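PDB 2YEQ: alkaline phosphatase D from Bacillus subtilis, which hydrolyses phosphate esters, as a secreted phosphodiesterase and alkaline phosphatase whose active site holds iron and calcium. Local coordinates for residues A[282-294]-A[344-356]. Sequence-based numbering, arbitrary orientation.
Sequences RDDQANNDGNKPP and SPIYSMDSWDGYP. With NA (sodium ion), chain B; PE5 (3,6,9,12,15,18,21,24-octaoxahexacosan-1-ol), chain E; EDO (1,2-ethanediol), chain L.
Asp350 OD1 is gripped from several directions at once, a good example of how one buried carboxylate oxygen can join two loops. Gln285 NE2 meets it at 2.8 Å on the anti side, tilted out of the carboxylate plane though in the plane of its own amide, and almost straight (176°), while Arg282 NH1 makes a salt bridge to OD1 at 2.9 Å and Arg279 adds a second one. With so many donors around it, this carboxylate probably stays ionised. The amide of Gln285 works at both ends, since its OE1 binds the sodium ion at 2.4 Å beside Asp284 OD1.

With CG between the backbone N and the carbonyl carbon (chi1 64°), the Arg282 chain bends again at chi2 and chi3 to bring its guanidinium across Asp350. NH2 donates in plane to Asp350 O at 3.1 Å, NH1 reaches Tyr355 OH from a tilt, and NE turns to Thr278 O. A leucine in place of Arg282 would probably leave Asp350 OD1 with one charged partner fewer, Asp350 O without its guanidinium donors, and Tyr355 OH without the NH1 bond that helps fix it. That hydroxyl in turn donates to Asp283 O at 2.6 Å, at the edge of the ring.

Farther along, a short antiparallel pairing takes over: Asn291 with Ser348 is a non-hydrogen-bonded pair, Lys292 with Tyr347 a hydrogen-bonded one, and beyond them Met349 N donates to Gly290 O at 2.9 Å. Met349, bent at chi2 and chi3, lays CG against Ala286 O and SD near Ala286 CB. Lys292 NZ ties down its own loop through Asn287 O and Asp289 O.

Within the calcineurin-like PhoD phosphatase region, the contact joins the sodium-binding loop to the segment entering helix 356-368, whose N-cap is Tyr355; strands 291-292 and 347-348 form a small sheet, and Ala286 and Pro294 pack against helix 296-299.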
ATOM      1  N   ARG A 282      12.267   9.355  -7.256  1.00 19.05           N
ATOM      2  CA  ARG A 282      12.585  10.398  -6.318  1.00 18.13           C
ATOM      3  C   ARG A 282      14.086  10.693  -6.203  1.00 20.84           C
ATOM      4  O   ARG A 282      14.935   9.785  -6.344  1.00 18.40           O
ATOM      5  CB  ARG A 282      12.032  10.093  -4.929  1.00 17.59           C
ATOM      6  CG  ARG A 282      12.612   8.867  -4.245  1.00 18.54           C
ATOM      7  CD  ARG A 282      12.706   9.056  -2.774  1.00 18.56           C
ATOM      8  NE  ARG A 282      11.419   8.832  -2.127  1.00 19.48           N
ATOM      9  CZ  ARG A 282      11.184   9.031  -0.843  1.00 19.18           C
ATOM     10  NH1 ARG A 282      12.122   9.544  -0.043  1.00 19.95           N
ATOM     11  NH2 ARG A 282       9.985   8.716  -0.342  1.00 19.99           N
ATOM     12  N   ASP A 283      14.383  11.946  -5.862  1.00 19.94           N
ATOM     13  CA  ASP A 283      15.726  12.330  -5.464  1.00 20.45           C
ATOM     14  C   ASP A 283      16.030  11.802  -4.076  1.00 21.13           C
ATOM     15  O   ASP A 283      15.121  11.466  -3.303  1.00 19.49           O
ATOM     16  CB  ASP A 283      15.888  13.847  -5.506  1.00 21.62           C
ATOM     17  CG  ASP A 283      15.972  14.389  -6.929  1.00 24.39           C
ATOM     18  OD1 ASP A 283      16.426  13.663  -7.853  1.00 23.81           O
ATOM     19  OD2 ASP A 283      15.570  15.555  -7.137  1.00 22.98           O
ATOM     20  N   ASP A 284      17.322  11.755  -3.761  1.00 18.60           N
ATOM     21  CA  ASP A 284      17.836  11.195  -2.527  1.00 20.10           C
ATOM     22  C   ASP A 284      17.324  12.011  -1.366  1.00 21.46           C
ATOM     23  O   ASP A 284      17.136  13.237  -1.492  1.00 23.00           O
ATOM     24  CB  ASP A 284      19.375  11.250  -2.563  1.00 22.11           C
ATOM     25  CG  ASP A 284      20.044  10.284  -1.619  1.00 25.15           C
ATOM     26  OD1 ASP A 284      19.398   9.347  -1.041  1.00 22.54           O
ATOM     27  OD2 ASP A 284      21.276  10.496  -1.437  1.00 24.44           O
ATOM     28  N   GLN A 285      17.124  11.350  -0.234  1.00 19.70           N
ATOM     29  CA  GLN A 285      16.785  12.047   1.000  1.00 21.90           C
ATOM     30  C   GLN A 285      17.916  13.015   1.445  1.00 26.05           C
ATOM     31  O   GLN A 285      19.101  12.664   1.436  1.00 22.82           O
ATOM     32  CB  GLN A 285      16.475  11.081   2.134  1.00 19.37           C
ATOM     33  CG  GLN A 285      15.332  10.089   1.832  1.00 19.62           C
ATOM     34  CD  GLN A 285      15.829   8.794   1.232  1.00 23.24           C
ATOM     35  OE1 GLN A 285      16.979   8.737   0.744  1.00 18.62           O
ATOM     36  NE2 GLN A 285      14.984   7.734   1.248  1.00 18.12           N
ATOM     37  N   ALA A 286      17.510  14.218   1.845  1.00 23.24           N
ATOM     38  CA  ALA A 286      18.417  15.252   2.324  1.00 23.23           C
ATOM     39  C   ALA A 286      18.864  14.976   3.721  1.00 23.13           C
ATOM     40  O   ALA A 286      18.210  14.226   4.474  1.00 22.45           O
ATOM     41  CB  ALA A 286      17.721  16.620   2.275  1.00 22.77           C
ATOM     42  N   ASN A 287      20.001  15.584   4.079  1.00 23.09           N
ATOM     43  CA  ASN A 287      20.537  15.576   5.433  1.00 22.47           C
ATOM     44  C   ASN A 287      20.817  14.209   5.984  1.00 22.06           C
ATOM     45  O   ASN A 287      20.658  13.978   7.203  1.00 21.06           O
ATOM     46  CB  ASN A 287      19.625  16.344   6.424  1.00 26.08           C
ATOM     47  CG  ASN A 287      19.234  17.744   5.940  1.00 31.64           C
ATOM     48  OD1 ASN A 287      18.081  18.202   6.137  1.00 33.40           O
ATOM     49  ND2 ASN A 287      20.180  18.441   5.333  1.00 27.44           N
ATOM     50  N   ASN A 288      21.276  13.300   5.115  1.00 24.24           N
ATOM     51  CA  ASN A 288      21.556  11.915   5.507  1.00 24.77           C
ATOM     52  C   ASN A 288      20.329  11.142   6.005  1.00 23.43           C
ATOM     53  O   ASN A 288      20.469  10.152   6.743  1.00 21.74           O
ATOM     54  CB  ASN A 288      22.660  11.855   6.581  1.00 28.91           C
ATOM     55  CG  ASN A 288      24.034  12.182   6.022  1.00 35.83           C
ATOM     56  OD1 ASN A 288      24.797  12.889   6.650  1.00 42.20           O
ATOM     57  ND2 ASN A 288      24.343  11.669   4.843  1.00 35.11           N
ATOM     58  N   ASP A 289      19.134  11.585   5.608  1.00 23.11           N
ATOM     59  CA  ASP A 289      17.903  10.862   5.953  1.00 24.09           C
ATOM     60  C   ASP A 289      17.609  10.960   7.453  1.00 24.21           C
ATOM     61  O   ASP A 289      18.237  11.730   8.192  1.00 25.21           O
ATOM     62  CB  ASP A 289      18.003   9.375   5.500  1.00 26.44           C
ATOM     63  CG  ASP A 289      16.638   8.760   5.085  1.00 29.77           C
ATOM     64  OD1 ASP A 289      15.557   9.324   5.445  1.00 28.07           O
ATOM     65  OD2 ASP A 289      16.657   7.712   4.400  1.00 27.40           O
ATOM     66  N   GLY A 290      16.637  10.189   7.917  1.00 23.14           N
ATOM     67  CA  GLY A 290      16.250  10.240   9.312  1.00 23.45           C
ATOM     68  C   GLY A 290      15.381  11.469   9.582  1.00 21.33           C
ATOM     69  O   GLY A 290      14.764  12.036   8.674  1.00 20.10           O
ATOM     70  N   ASN A 291      15.331  11.862  10.843  1.00 23.91           N
ATOM     71  CA  ASN A 291      14.550  13.006  11.281  1.00 25.37           C
ATOM     72  C   ASN A 291      15.524  14.133  11.600  1.00 24.81           C
ATOM     73  O   ASN A 291      16.322  14.004  12.510  1.00 25.88           O
ATOM     74  CB  ASN A 291      13.718  12.623  12.506  1.00 25.88           C
ATOM     75  CG  ASN A 291      12.800  11.421  12.235  1.00 24.03           C
ATOM     76  OD1 ASN A 291      12.788  10.445  12.973  1.00 29.35           O
ATOM     77  ND2 ASN A 291      12.070  11.489  11.171  1.00 22.31           N
ATOM     78  N   LYS A 292      15.481  15.199  10.817  1.00 24.08           N
ATOM     79  CA  LYS A 292      16.512  16.220  10.856  1.00 25.94           C
ATOM     80  C   LYS A 292      15.893  17.601  10.735  1.00 27.16           C
ATOM     81  O   LYS A 292      14.748  17.732  10.254  1.00 24.15           O
ATOM     82  CB  LYS A 292      17.484  16.009   9.678  1.00 25.73           C
ATOM     83  CG  LYS A 292      18.174  14.639   9.645  1.00 25.06           C
ATOM     84  CD  LYS A 292      19.211  14.487  10.767  1.00 25.52           C
ATOM     85  CE  LYS A 292      19.862  13.093  10.801  1.00 26.35           C
ATOM     86  NZ  LYS A 292      20.427  12.693   9.474  1.00 26.91           N
ATOM     87  N   PRO A 293      16.651  18.641  11.112  1.00 28.39           N
ATOM     88  CA  PRO A 293      16.216  20.002  10.843  1.00 26.53           C
ATOM     89  C   PRO A 293      16.137  20.232   9.364  1.00 26.50           C
ATOM     90  O   PRO A 293      16.882  19.614   8.627  1.00 30.10           O
ATOM     91  CB  PRO A 293      17.326  20.870  11.459  1.00 29.29           C
ATOM     92  CG  PRO A 293      17.936  20.051  12.491  1.00 30.62           C
ATOM     93  CD  PRO A 293      17.783  18.605  12.059  1.00 29.79           C
ATOM     94  N   PRO A 294      15.221  21.075   8.899  1.00 27.03           N
ATOM     95  CA  PRO A 294      15.266  21.485   7.514  1.00 29.09           C
ATOM     96  C   PRO A 294      16.572  22.225   7.231  1.00 30.60           C
ATOM     97  O   PRO A 294      17.220  22.692   8.167  1.00 30.58           O
ATOM     98  CB  PRO A 294      14.088  22.451   7.384  1.00 29.82           C
ATOM     99  CG  PRO A 294      13.899  22.990   8.743  1.00 29.08           C
ATOM    100  CD  PRO A 294      14.365  21.956   9.710  1.00 29.85           C
ATOM    101  N   SER A 344      13.041  25.389  16.551  1.00 33.35           N
ATOM    102  CA  SER A 344      13.936  24.307  16.154  1.00 34.90           C
ATOM    103  C   SER A 344      13.136  23.124  15.618  1.00 27.26           C
ATOM    104  O   SER A 344      12.934  22.148  16.335  1.00 26.88           O
ATOM    105  CB  SER A 344      14.748  23.804  17.349  1.00 34.71           C
ATOM    106  OG  SER A 344      15.402  24.856  18.011  1.00 50.46           O
ATOM    107  N   PRO A 345      12.696  23.214  14.378  1.00 23.10           N
ATOM    108  CA  PRO A 345      11.882  22.143  13.796  1.00 23.32           C
ATOM    109  C   PRO A 345      12.727  20.910  13.440  1.00 26.27           C
ATOM    110  O   PRO A 345      13.941  21.029  13.219  1.00 23.13           O
ATOM    111  CB  PRO A 345      11.301  22.780  12.546  1.00 23.99           C
ATOM    112  CG  PRO A 345      12.206  23.920  12.216  1.00 25.32           C
ATOM    113  CD  PRO A 345      12.740  24.402  13.511  1.00 25.14           C
ATOM    114  N   ILE A 346      12.083  19.739  13.441  1.00 24.12           N
ATOM    115  CA  ILE A 346      12.687  18.454  13.064  1.00 23.17           C
ATOM    116  C   ILE A 346      11.635  17.703  12.217  1.00 25.11           C
ATOM    117  O   ILE A 346      10.461  17.596  12.623  1.00 22.10           O
ATOM    118  CB  ILE A 346      13.074  17.647  14.279  1.00 26.18           C
ATOM    119  CG1 ILE A 346      14.133  18.392  15.100  1.00 29.63           C
ATOM    120  CG2 ILE A 346      13.610  16.219  13.894  1.00 24.35           C
ATOM    121  CD1 ILE A 346      14.220  17.896  16.509  1.00 34.13           C
ATOM    122  N   TYR A 347      12.054  17.256  11.029  1.00 22.88           N
ATOM    123  CA  TYR A 347      11.171  16.681  10.018  1.00 22.20           C
ATOM    124  C   TYR A 347      11.698  15.337   9.524  1.00 25.03           C
ATOM    125  O   TYR A 347      12.910  15.077   9.569  1.00 19.51           O
ATOM    126  CB  TYR A 347      11.059  17.615   8.837  1.00 22.98           C
ATOM    127  CG  TYR A 347      10.283  18.874   9.170  1.00 26.02           C
ATOM    128  CD1 TYR A 347       8.932  18.806   9.496  1.00 25.85           C
ATOM    129  CD2 TYR A 347      10.900  20.118   9.175  1.00 26.72           C
ATOM    130  CE1 TYR A 347       8.218  19.941   9.815  1.00 29.79           C
ATOM    131  CE2 TYR A 347      10.195  21.270   9.485  1.00 27.74           C
ATOM    132  CZ  TYR A 347       8.853  21.172   9.806  1.00 31.04           C
ATOM    133  OH  TYR A 347       8.143  22.294  10.118  1.00 33.63           O
ATOM    134  N   SER A 348      10.782  14.507   9.020  1.00 22.46           N
ATOM    135  CA  SER A 348      11.155  13.239   8.391  1.00 22.02           C
ATOM    136  C   SER A 348      11.673  13.488   7.001  1.00 19.80           C
ATOM    137  O   SER A 348      10.954  13.975   6.136  1.00 21.60           O
ATOM    138  CB  SER A 348       9.967  12.277   8.330  1.00 24.25           C
ATOM    139  OG  SER A 348      10.252  11.189   7.464  1.00 24.62           O
ATOM    140  N   MET A 349      12.934  13.144   6.762  1.00 19.70           N
ATOM    141  CA  MET A 349      13.552  13.423   5.462  1.00 18.51           C
ATOM    142  C   MET A 349      13.045  12.487   4.375  1.00 17.47           C
ATOM    143  O   MET A 349      13.171  12.773   3.183  1.00 19.22           O
ATOM    144  CB  MET A 349      15.098  13.357   5.601  1.00 19.35           C
ATOM    145  CG  MET A 349      15.650  14.446   6.520  1.00 19.77           C
ATOM    146  SD  MET A 349      15.418  16.075   5.741  1.00 22.19           S
ATOM    147  CE  MET A 349      14.131  16.845   6.739  1.00 21.64           C
ATOM    148  N   ASP A 350      12.404  11.399   4.779  1.00 17.27           N
ATOM    149  CA  ASP A 350      11.863  10.400   3.832  1.00 18.56           C
ATOM    150  C   ASP A 350      10.392  10.631   3.451  1.00 19.94           C
ATOM    151  O   ASP A 350       9.872  10.004   2.513  1.00 21.34           O
ATOM    152  CB  ASP A 350      12.031   9.005   4.429  1.00 19.54           C
ATOM    153  CG  ASP A 350      11.777   7.900   3.420  1.00 20.71           C
ATOM    154  OD1 ASP A 350      12.410   7.880   2.326  1.00 19.52           O
ATOM    155  OD2 ASP A 350      10.930   7.027   3.741  1.00 20.47           O
ATOM    156  N   SER A 351       9.752  11.560   4.160  1.00 20.20           N
ATOM    157  CA  SER A 351       8.354  11.957   3.930  1.00 20.21           C
ATOM    158  C   SER A 351       8.266  13.217   3.075  1.00 20.78           C
ATOM    159  O   SER A 351       9.289  13.737   2.633  1.00 19.11           O
ATOM    160  CB  SER A 351       7.661  12.203   5.280  1.00 21.91           C
ATOM    161  OG  SER A 351       7.721  11.036   6.087  1.00 26.24           O
ATOM    162  N   TRP A 352       7.046  13.709   2.816  1.00 19.49           N
ATOM    163  CA  TRP A 352       6.883  14.902   1.992  1.00 18.30           C
ATOM    164  C   TRP A 352       7.531  16.157   2.640  1.00 19.35           C
ATOM    165  O   TRP A 352       7.996  17.036   1.909  1.00 21.01           O
ATOM    166  CB  TRP A 352       5.422  15.194   1.657  1.00 17.86           C
ATOM    167  CG  TRP A 352       4.794  14.290   0.646  1.00 16.87           C
ATOM    168  CD1 TRP A 352       4.351  13.013   0.862  1.00 15.97           C
ATOM    169  CD2 TRP A 352       4.530  14.573  -0.710  1.00 16.25           C
ATOM    170  NE1 TRP A 352       3.825  12.502  -0.270  1.00 15.93           N
ATOM    171  CE2 TRP A 352       3.934  13.433  -1.261  1.00 15.95           C
ATOM    172  CE3 TRP A 352       4.753  15.685  -1.535  1.00 16.99           C
ATOM    173  CZ2 TRP A 352       3.520  13.379  -2.571  1.00 16.97           C
ATOM    174  CZ3 TRP A 352       4.354  15.629  -2.810  1.00 16.14           C
ATOM    175  CH2 TRP A 352       3.740  14.485  -3.336  1.00 17.57           C
ATOM    176  N   ASP A 353       7.614  16.213   3.967  1.00 17.52           N
ATOM    177  CA  ASP A 353       8.337  17.292   4.645  1.00 19.80           C
ATOM    178  C   ASP A 353       9.838  17.352   4.209  1.00 22.70           C
ATOM    179  O   ASP A 353      10.485  18.396   4.367  1.00 20.97           O
ATOM    180  CB  ASP A 353       8.315  17.118   6.153  1.00 19.33           C
ATOM    181  CG  ASP A 353       7.022  17.655   6.832  1.00 22.32           C
ATOM    182  OD1 ASP A 353       6.396  18.623   6.329  1.00 22.77           O
ATOM    183  OD2 ASP A 353       6.678  17.082   7.891  1.00 20.99           O
ATOM    184  N   GLY A 354      10.364  16.226   3.713  1.00 22.86           N
ATOM    185  CA  GLY A 354      11.758  16.120   3.226  1.00 21.48           C
ATOM    186  C   GLY A 354      11.899  16.643   1.812  1.00 22.73           C
ATOM    187  O   GLY A 354      13.021  16.788   1.307  1.00 23.46           O
ATOM    188  N   TYR A 355      10.751  16.859   1.163  1.00 19.15           N
ATOM    189  CA  TYR A 355      10.653  17.305  -0.206  1.00 18.55           C
ATOM    190  C   TYR A 355       9.673  18.491  -0.280  1.00 20.19           C
ATOM    191  O   TYR A 355       8.717  18.456  -1.049  1.00 19.61           O
ATOM    192  CB  TYR A 355      10.198  16.164  -1.130  1.00 19.27           C
ATOM    193  CG  TYR A 355      11.169  14.968  -1.145  1.00 19.76           C
ATOM    194  CD1 TYR A 355      11.261  14.112  -0.053  1.00 18.77           C
ATOM    195  CD2 TYR A 355      12.027  14.747  -2.237  1.00 19.05           C
ATOM    196  CE1 TYR A 355      12.154  13.049  -0.036  1.00 19.42           C
ATOM    197  CE2 TYR A 355      12.910  13.651  -2.249  1.00 21.40           C
ATOM    198  CZ  TYR A 355      12.981  12.819  -1.132  1.00 19.18           C
ATOM    199  OH  TYR A 355      13.849  11.761  -1.069  1.00 18.40           O
ATOM    200  N   PRO A 356       9.934  19.549   0.489  1.00 20.22           N
ATOM    201  CA  PRO A 356       8.954  20.663   0.626  1.00 21.43           C
ATOM    202  C   PRO A 356       8.660  21.425  -0.645  1.00 23.19           C
ATOM    203  O   PRO A 356       7.528  21.870  -0.826  1.00 24.18           O
ATOM    204  CB  PRO A 356       9.588  21.564   1.684  1.00 20.96           C
ATOM    205  CG  PRO A 356      11.082  21.312   1.527  1.00 22.24           C
ATOM    206  CD  PRO A 356      11.177  19.839   1.224  1.00 20.97           C
TER
HETATM  207 NA    NA B 577      19.254   7.963   0.700  1.00 13.87          NA
HETATM  208  C48 PE5 E 531       5.994  23.973   5.919  1.00 46.39           C
HETATM  209  C50 PE5 E 531       7.212  23.371   5.215  1.00 53.14           C
HETATM  210  O1  PE5 E 531       7.420  21.999   5.605  1.00 47.69           O
HETATM  211  C1  PE5 E 531       8.554  21.727   6.445  1.00 43.46           C
HETATM  212  C2  PE5 E 531       9.757  21.195   5.655  1.00 41.45           C
HETATM  213  O2  PE5 E 531      10.778  22.182   5.374  1.00 42.35           O
HETATM  214  C1  EDO L 539      18.592  15.184  -3.490  0.80 26.80           C
HETATM  215  O1  EDO L 539      18.973  15.320  -2.116  0.80 25.67           O
HETATM  216  C2  EDO L 539      19.507  14.213  -4.207  0.80 26.32           C
HETATM  217  O2  EDO L 539      18.928  13.745  -5.402  0.80 24.13           O
HETATM  218  O   HOH W   1      19.889   9.868   1.890  1.00 31.17           O
HETATM  219  O   HOH W   2      14.690  14.644   1.990  1.00 19.54           O
HETATM  220  O   HOH W   3      18.612   6.921   2.675  1.00 28.25           O
HETATM  221  O   HOH W   4      21.325   6.994   0.764  1.00 26.69           O
HETATM  222  O   HOH W   5      18.533   6.087  -0.325  1.00 16.94           O